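Local coordinates for pre-crRNA processing endonuclease (Streptococcus mutans, PDB 4R0J), which probably cuts precursor CRISPR RNA into its mature units as a Cas5 protein of the I-C/Dvulg subtype, part of bacterial defence against mobile genetic elements, at residues 50-54 with 55-59; 126-129 with 130-134; 152-155 with 156-159. All coordinates share one frame; numbering follows the deposited sequence.

Interaction 1: 50-54 with 55-59; sequences GIYHK and PTFTN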
loop_
_atom_site.group_PDB
_atom_site.type_symbol
_atom_site.label_atom_id
_atom_site.label_comp_id
_atom_site.label_asym_id
_atom_site.label_seq_id
_atom_site.Cartn_x
_atom_site.Cartn_y
_atom_site.Cartn_z
ATOM N N GLY A 50 6.878 4.428 4.656
ATOM C CA GLY A 50 7.380 5.794 4.584
ATOM C C GLY A 50 6.776 6.696 5.650
ATOM O O GLY A 50 7.393 7.665 6.094
ATOM N N ILE A 51 5.555 6.379 6.073
ATOM C CA ILE A 51 4.903 7.121 7.138
ATOM C C ILE A 51 5.645 6.866 8.445
ATOM O O ILE A 51 5.993 7.807 9.164
ATOM C CB ILE A 51 3.414 6.690 7.282
ATOM C CG1 ILE A 51 2.645 7.100 6.027
ATOM C CG2 ILE A 51 2.795 7.280 8.552
ATOM C CD1 ILE A 51 1.151 6.685 6.027
ATOM N N TYR A 52 5.895 5.590 8.739
ATOM C CA TYR A 52 6.650 5.194 9.936
ATOM C C TYR A 52 6.962 3.705 9.886
ATOM O O TYR A 52 6.067 2.879 9.678
ATOM C CB TYR A 52 5.837 5.488 11.206
ATOM C CG TYR A 52 6.454 5.006 12.515
ATOM C CD1 TYR A 52 7.799 5.254 12.829
ATOM C CD2 TYR A 52 5.677 4.340 13.465
ATOM C CE1 TYR A 52 8.341 4.832 14.023
ATOM C CE2 TYR A 52 6.217 3.917 14.670
ATOM C CZ TYR A 52 7.555 4.160 14.940
ATOM O OH TYR A 52 8.108 3.743 16.135
ATOM N N HIS A 53 8.230 3.359 10.061
ATOM C CA HIS A 53 8.584 1.960 10.200
ATOM C C HIS A 53 9.829 1.798 11.056
ATOM O O HIS A 53 10.731 2.632 11.022
ATOM C CB HIS A 53 8.790 1.273 8.848
ATOM C CG HIS A 53 8.988 -0.208 8.966
ATOM N ND1 HIS A 53 10.056 -0.871 8.400
ATOM C CD2 HIS A 53 8.269 -1.149 9.629
ATOM C CE1 HIS A 53 9.973 -2.159 8.683
ATOM N NE2 HIS A 53 8.895 -2.354 9.426
ATOM N N LYS A 54 9.835 0.736 11.849
ATOM C CA LYS A 54 11.020 0.296 12.595
ATOM C C LYS A 54 10.999 -1.214 12.458
ATOM O O LYS A 54 9.921 -1.809 12.414
ATOM C CB LYS A 54 10.907 0.677 14.067
ATOM C CG LYS A 54 10.954 2.169 14.355
ATOM C CD LYS A 54 12.306 2.767 13.978
ATOM C CE LYS A 54 12.466 4.165 14.562
ATOM N NZ LYS A 54 13.816 4.733 14.285
ATOM N N PRO A 55 12.174 -1.849 12.386
ATOM C CA PRO A 55 12.182 -3.306 12.184
ATOM C C PRO A 55 11.589 -4.078 13.373
ATOM O O PRO A 55 11.358 -5.290 13.281
ATOM C CB PRO A 55 13.673 -3.633 12.018
ATOM C CG PRO A 55 14.400 -2.455 12.598
ATOM C CD PRO A 55 13.524 -1.268 12.330
ATOM N N THR A 56 11.324 -3.378 14.467
ATOM C CA THR A 56 10.663 -3.998 15.620
ATOM C C THR A 56 9.313 -4.562 15.194
ATOM O O THR A 56 8.882 -5.611 15.685
ATOM C CB THR A 56 10.421 -2.982 16.748
ATOM O OG1 THR A 56 11.670 -2.373 17.115
ATOM C CG2 THR A 56 9.812 -3.671 17.987
ATOM N N PHE A 57 8.656 -3.851 14.280
ATOM C CA PHE A 57 7.301 -4.199 13.854
ATOM C C PHE A 57 7.175 -4.310 12.344
ATOM O O PHE A 57 8.067 -3.903 11.597
ATOM C CB PHE A 57 6.263 -3.225 14.448
ATOM C CG PHE A 57 6.402 -1.800 13.977
ATOM C CD1 PHE A 57 5.829 -1.394 12.774
ATOM C CD2 PHE A 57 7.059 -0.854 14.749
ATOM C CE1 PHE A 57 5.940 -0.084 12.338
ATOM C CE2 PHE A 57 7.170 0.466 14.318
ATOM C CZ PHE A 57 6.609 0.850 13.109
ATOM N N THR A 58 6.068 -4.899 11.909
ATOM C CA THR A 58 5.770 -5.083 10.510
ATOM C C THR A 58 4.417 -4.446 10.216
ATOM O O THR A 58 3.409 -4.800 10.834
ATOM C CB THR A 58 5.704 -6.579 10.153
ATOM O OG1 THR A 58 6.978 -7.191 10.419
ATOM C CG2 THR A 58 5.331 -6.763 8.672
ATOM N N ASN A 59 4.400 -3.510 9.273
ATOM C CA ASN A 59 3.149 -2.919 8.827
ATOM C C ASN A 59 2.427 -3.904 7.927
ATOM O O ASN A 59 3.044 -4.527 7.061
ATOM C CB ASN A 59 3.403 -1.622 8.071
ATOM C CG ASN A 59 3.785 -0.494 8.987
ATOM O OD1 ASN A 59 3.242 -0.364 10.081
ATOM N ND2 ASN A 59 4.739 0.315 8.558
#

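Interaction 2: 126-129 with 130-134; sequences IMER and SIRKG. With SO4 (sulfate ion), chain D.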
loop_
_atom_site.group_PDB
_atom_site.type_symbol
_atom_site.label_atom_id
_atom_site.label_comp_id
_atom_site.label_asym_id
_atom_site.label_seq_id
_atom_site.Cartn_x
_atom_site.Cartn_y
_atom_site.Cartn_z
ATOM N N ILE A 126 3.426 6.948 18.138
ATOM C CA ILE A 126 4.268 7.450 17.065
ATOM C C ILE A 126 3.610 7.269 15.692
ATOM O O ILE A 126 3.702 8.150 14.834
ATOM C CB ILE A 126 5.651 6.782 17.076
ATOM C CG1 ILE A 126 6.394 7.124 18.373
ATOM C CG2 ILE A 126 6.451 7.218 15.850
ATOM C CD1 ILE A 126 7.694 6.361 18.567
HETATM N N MSE A 127 2.946 6.132 15.480
HETATM C CA MSE A 127 2.264 5.896 14.206
HETATM C C MSE A 127 1.177 6.934 14.001
HETATM O O MSE A 127 1.084 7.559 12.945
HETATM C CB MSE A 127 1.664 4.491 14.145
HETATM C CG MSE A 127 0.914 4.208 12.863
HETATM SE SE MSE A 127 2.049 4.363 11.274
HETATM C CE MSE A 127 3.039 2.706 11.442
ATOM N N GLU A 128 0.366 7.117 15.030
ATOM C CA GLU A 128 -0.727 8.073 14.976
ATOM C C GLU A 128 -0.189 9.461 14.642
ATOM O O GLU A 128 -0.683 10.129 13.732
ATOM C CB GLU A 128 -1.469 8.078 16.312
ATOM C CG GLU A 128 -2.573 9.091 16.423
ATOM C CD GLU A 128 -3.352 8.928 17.715
ATOM O OE1 GLU A 128 -4.150 7.970 17.805
ATOM O OE2 GLU A 128 -3.155 9.745 18.644
ATOM N N ARG A 129 0.838 9.880 15.370
ATOM C CA ARG A 129 1.471 11.172 15.145
ATOM C C ARG A 129 2.057 11.260 13.737
ATOM O O ARG A 129 1.971 12.295 13.084
ATOM C CB ARG A 129 2.571 11.399 16.185
ATOM C CG ARG A 129 2.646 12.810 16.728
ATOM C CD ARG A 129 3.073 12.795 18.192
ATOM N NE ARG A 129 4.161 11.849 18.434
ATOM C CZ ARG A 129 4.271 11.094 19.526
ATOM N NH1 ARG A 129 3.357 11.171 20.487
ATOM N NH2 ARG A 129 5.294 10.261 19.657
ATOM N N SER A 130 2.644 10.160 13.272
ATOM C CA SER A 130 3.287 10.123 11.961
ATOM C C SER A 130 2.313 10.264 10.792
ATOM O O SER A 130 2.596 10.982 9.835
ATOM C CB SER A 130 4.108 8.844 11.816
ATOM O OG SER A 130 5.143 8.824 12.784
ATOM N N ILE A 131 1.172 9.577 10.858
ATOM C CA ILE A 131 0.156 9.748 9.837
ATOM C C ILE A 131 -0.361 11.181 9.878
ATOM O O ILE A 131 -0.535 11.821 8.840
ATOM C CB ILE A 131 -1.033 8.788 10.031
ATOM C CG1 ILE A 131 -0.556 7.332 10.110
ATOM C CG2 ILE A 131 -2.070 8.981 8.917
ATOM C CD1 ILE A 131 -1.666 6.375 10.572
ATOM N N ARG A 132 -0.600 11.676 11.087
ATOM C CA ARG A 132 -1.166 13.009 11.266
ATOM C C ARG A 132 -0.313 14.111 10.641
ATOM O O ARG A 132 -0.846 15.061 10.062
ATOM C CB ARG A 132 -1.422 13.288 12.749
ATOM C CG ARG A 132 -2.600 12.503 13.312
ATOM C CD ARG A 132 -2.760 12.691 14.810
ATOM N NE ARG A 132 -4.030 12.146 15.284
ATOM C CZ ARG A 132 -4.418 12.151 16.554
ATOM N NH1 ARG A 132 -3.628 12.667 17.487
ATOM N NH2 ARG A 132 -5.594 11.637 16.892
ATOM N N LYS A 133 1.007 13.983 10.750
ATOM C CA LYS A 133 1.896 15.024 10.241
ATOM C C LYS A 133 2.280 14.827 8.779
ATOM O O LYS A 133 3.033 15.620 8.218
ATOM C CB LYS A 133 3.142 15.168 11.119
ATOM C CG LYS A 133 4.162 14.050 11.000
ATOM C CD LYS A 133 5.352 14.349 11.923
ATOM C CE LYS A 133 6.440 13.289 11.863
ATOM N NZ LYS A 133 7.563 13.629 12.795
ATOM N N GLY A 134 1.758 13.772 8.165
ATOM C CA GLY A 134 1.986 13.541 6.756
ATOM C C GLY A 134 3.144 12.594 6.499
ATOM O O GLY A 134 3.600 12.463 5.369
HETATM S S SO4 D . 7.851 11.471 17.282
HETATM O O1 SO4 D . 8.843 10.476 16.884
HETATM O O2 SO4 D . 6.610 11.249 16.546
HETATM O O3 SO4 D . 7.594 11.351 18.713
HETATM O O4 SO4 D . 8.359 12.809 16.984
#

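Interaction 3: 152-155 with 156-159; sequences EISQ and EEYE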
loop_
_atom_site.group_PDB
_atom_site.type_symbol
_atom_site.label_atom_id
_atom_site.label_comp_id
_atom_site.label_asym_id
_atom_site.label_seq_id
_atom_site.Cartn_x
_atom_site.Cartn_y
_atom_site.Cartn_z
ATOM N N GLU A 152 -4.314 11.824 7.962
ATOM C CA GLU A 152 -5.055 10.818 8.714
ATOM C C GLU A 152 -6.550 11.001 8.522
ATOM O O GLU A 152 -7.051 12.125 8.496
ATOM C CB GLU A 152 -4.707 10.850 10.211
ATOM C CG GLU A 152 -5.263 9.640 10.981
ATOM C CD GLU A 152 -4.863 9.609 12.454
ATOM O OE1 GLU A 152 -5.154 10.591 13.172
ATOM O OE2 GLU A 152 -4.267 8.594 12.894
ATOM N N ILE A 153 -7.257 9.889 8.365
ATOM C CA ILE A 153 -8.712 9.918 8.369
ATOM C C ILE A 153 -9.227 9.000 9.466
ATOM O O ILE A 153 -8.504 8.134 9.950
ATOM C CB ILE A 153 -9.296 9.476 7.027
ATOM C CG1 ILE A 153 -8.749 8.103 6.638
ATOM C CG2 ILE A 153 -8.984 10.499 5.949
ATOM C CD1 ILE A 153 -9.453 7.485 5.441
ATOM N N SER A 154 -10.482 9.196 9.852
ATOM C CA SER A 154 -11.118 8.366 10.864
ATOM C C SER A 154 -11.689 7.113 10.211
ATOM O O SER A 154 -11.836 7.059 8.993
ATOM C CB SER A 154 -12.248 9.135 11.536
ATOM O OG SER A 154 -13.324 9.318 10.635
ATOM N N GLN A 155 -12.010 6.111 11.021
ATOM C CA GLN A 155 -12.663 4.915 10.503
ATOM C C GLN A 155 -13.978 5.296 9.829
ATOM O O GLN A 155 -14.343 4.738 8.801
ATOM C CB GLN A 155 -12.937 3.922 11.631
ATOM C CG GLN A 155 -13.574 2.631 11.151
ATOM C CD GLN A 155 -13.959 1.715 12.294
ATOM O OE1 GLN A 155 -13.583 1.946 13.443
ATOM N NE2 GLN A 155 -14.719 0.671 11.985
ATOM N N GLU A 156 -14.681 6.249 10.433
ATOM C CA GLU A 156 -15.947 6.745 9.906
ATOM C C GLU A 156 -15.732 7.315 8.514
ATOM O O GLU A 156 -16.489 7.033 7.588
ATOM C CB GLU A 156 -16.522 7.814 10.845
ATOM C CG GLU A 156 -17.509 8.777 10.196
ATOM C CD GLU A 156 -18.936 8.276 10.241
ATOM O OE1 GLU A 156 -19.209 7.197 9.672
ATOM O OE2 GLU A 156 -19.786 8.963 10.852
ATOM N N GLU A 157 -14.676 8.108 8.362
ATOM C CA GLU A 157 -14.337 8.663 7.052
ATOM C C GLU A 157 -13.930 7.575 6.063
ATOM O O GLU A 157 -14.384 7.559 4.924
ATOM C CB GLU A 157 -13.251 9.732 7.181
ATOM C CG GLU A 157 -13.789 11.063 7.688
ATOM C CD GLU A 157 -12.701 12.064 8.030
ATOM O OE1 GLU A 157 -11.668 11.657 8.601
ATOM O OE2 GLU A 157 -12.886 13.264 7.735
ATOM N N TYR A 158 -13.074 6.659 6.497
ATOM C CA TYR A 158 -12.692 5.545 5.640
ATOM C C TYR A 158 -13.925 4.826 5.080
ATOM O O TYR A 158 -13.946 4.424 3.916
ATOM C CB TYR A 158 -11.822 4.561 6.412
ATOM C CG TYR A 158 -11.410 3.364 5.590
ATOM C CD1 TYR A 158 -10.359 3.456 4.685
ATOM C CD2 TYR A 158 -12.072 2.144 5.716
ATOM C CE1 TYR A 158 -9.974 2.366 3.928
ATOM C CE2 TYR A 158 -11.690 1.046 4.964
ATOM C CZ TYR A 158 -10.639 1.169 4.069
ATOM O OH TYR A 158 -10.242 0.090 3.313
ATOM N N GLU A 159 -14.947 4.676 5.916
ATOM C CA GLU A 159 -16.169 3.966 5.532
ATOM C C GLU A 159 -17.139 4.798 4.689
ATOM O O GLU A 159 -17.947 4.237 3.951
ATOM C CB GLU A 159 -16.892 3.430 6.776
ATOM C CG GLU A 159 -16.147 2.306 7.485
ATOM C CD GLU A 159 -16.709 1.997 8.858
ATOM O OE1 GLU A 159 -17.662 2.686 9.285
ATOM O OE2 GLU A 159 -16.191 1.066 9.513
#

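Interaction 1: 50-54 with 55-59
The turn that carries the chain from helix 41-51 into strand 57-66 is built round an aromatic cluster of Tyr52, His53 and Phe57. Tyr52 leaves helical backbone angles, and the chain doubles back at Pro55, where Phe57 N donates to Lys54 O at 3.0 Å. The same Lys54 O lies over the centre of one face of the Phe57 ring. Phe57 holds CG between its backbone N and carbonyl carbon (chi1 64°), which brings its ring back over residues 52-54. There Phe57 CZ sits 3.5 Å from Tyr52 CE2, over the rim of one tyrosine face, with the planes at 53°. His53 presents its edge to the Phe57 face in an offset edge-to-face pair, planes at 88°. The imidazole is also tied to the strand backbone: His53 NE2 donates to Phe57 O at 2.8 Å, though the N-H is bent from it. Farther along, Asn59 ND2 reaches Tyr52 O at 3.1 Å within both the amide and carbonyl planes, and it also binds Asp49. With NE2 as donor, the bond to Phe57 O and the edge-to-face packing together probably restrict the rotation of the His53 imidazole.

Interaction 2: 126-129 with 130-134
Ile126 O is gripped twice by Ser130, by its backbone N at 2.8 Å and by its hydroxyl OG at 2.6 Å, the two donors arriving from opposite faces of the carbonyl plane. Ser130 OG stands anti to its own carbonyl carbon (chi1 -63°), which turns it back along the helix to this oxygen one turn earlier. The i to i+4 backbone bonds continue one residue on, with Ile131 N donating to Met127 O at 2.9 Å. On the buried side, Met127, a selenomethionine, lies against Ile131, CG to CD1 4.1 Å, and both side chains pack on Phe11 and Ile51.

In the conformer described, one of two modelled for Arg132, Glu128 and Arg132 run side by side in the same direction, their carboxylate and guanidinium planes stacked only 28° apart. Glu128 OE2 is 3.2 Å from Arg132 NH1 but lies over the guanidinium face, so the salt bridge rests on charge without an N-H aimed at the oxygen. The stronger partner of Arg132 is Glu152; Glu128 OE1 has a further salt bridge to Arg9. Arg129 bends at chi2 and chi3 to meet a sulfate, probably from the crystallisation liquor. Its NE donates almost straight to sulfate O2, 3.1 Å away and in the guanidinium plane, while the bond from NH2 to O3 is weak.

Lys133 N still makes the ordinary helical bond to Arg129 O. Positive phi at Gly134 (95°), with Gly134 N returning to Ile131 O at 3.1 Å as one of its bonds into the last turn, ends helix 120-132 in a Schellman motif.

Interaction 3: 152-155 with 156-159
The chain passes from extended backbone angles at Ile153 and Ser154 into helical ones at Gln155, and the first turn of helix 155-160 closes as Tyr158 N donates to Ser154 O at 2.8 Å. Glu159 N likewise reaches Gln155 O. Ser154 occupies the N-cap: with OG set between its backbone N and carbonyl carbon (chi1 70°), the hydroxyl accepts from Glu157 N at 2.9 Å. In return Glu157 OE1 takes the Ser154 N-H at 3.0 Å, nearly straight (167°), on the anti lone pair, away from its other oxygen. This carboxylate also rests beside Ile153, with OE1 3.6 Å from Ile153 CB.

On the solvent-facing side, Gln155 NE2 donates to Glu159 OE2 at 2.9 Å. The amide and carboxylate planes stand 84° apart, and the donor meets the oxygen from above the carboxylate plane. Inward, Ile153 CD1 packs 3.9 Å from Tyr158 CB and comes near the ring plane at its edge; Tyr158 OH goes on to Glu63, and Lys65 makes a cation-pi contact with the ring. The reciprocal bonds between Ser154 and Glu157 define a capping box, which here starts the short helix just two residues after strand 147-152 ends.

Overall arrangement
The three contacts come in series along the chain, all within the Cas5 part of the protein. Interactions 1 and 2 have centres 12 Å apart and touch: helix 120-132 lies against the turn between helix 41-51 and strand 57-66, with Tyr52 CZ 3.4 Å from Ile126 CG2. Interaction 3 lies beyond that helix, its centre 15 Å from that of interaction 2, and in the Arg132 conformer described a salt bridge from Arg132 NE to Glu152 OE1 at 2.9 Å joins the two. Interactions 1 and 3 do not meet, their nearest atoms being about 8 Å apart. Strands 57-66 and 147-152 belong to the same antiparallel sheet, so helix 120-132 links local structures at two separate strands of it.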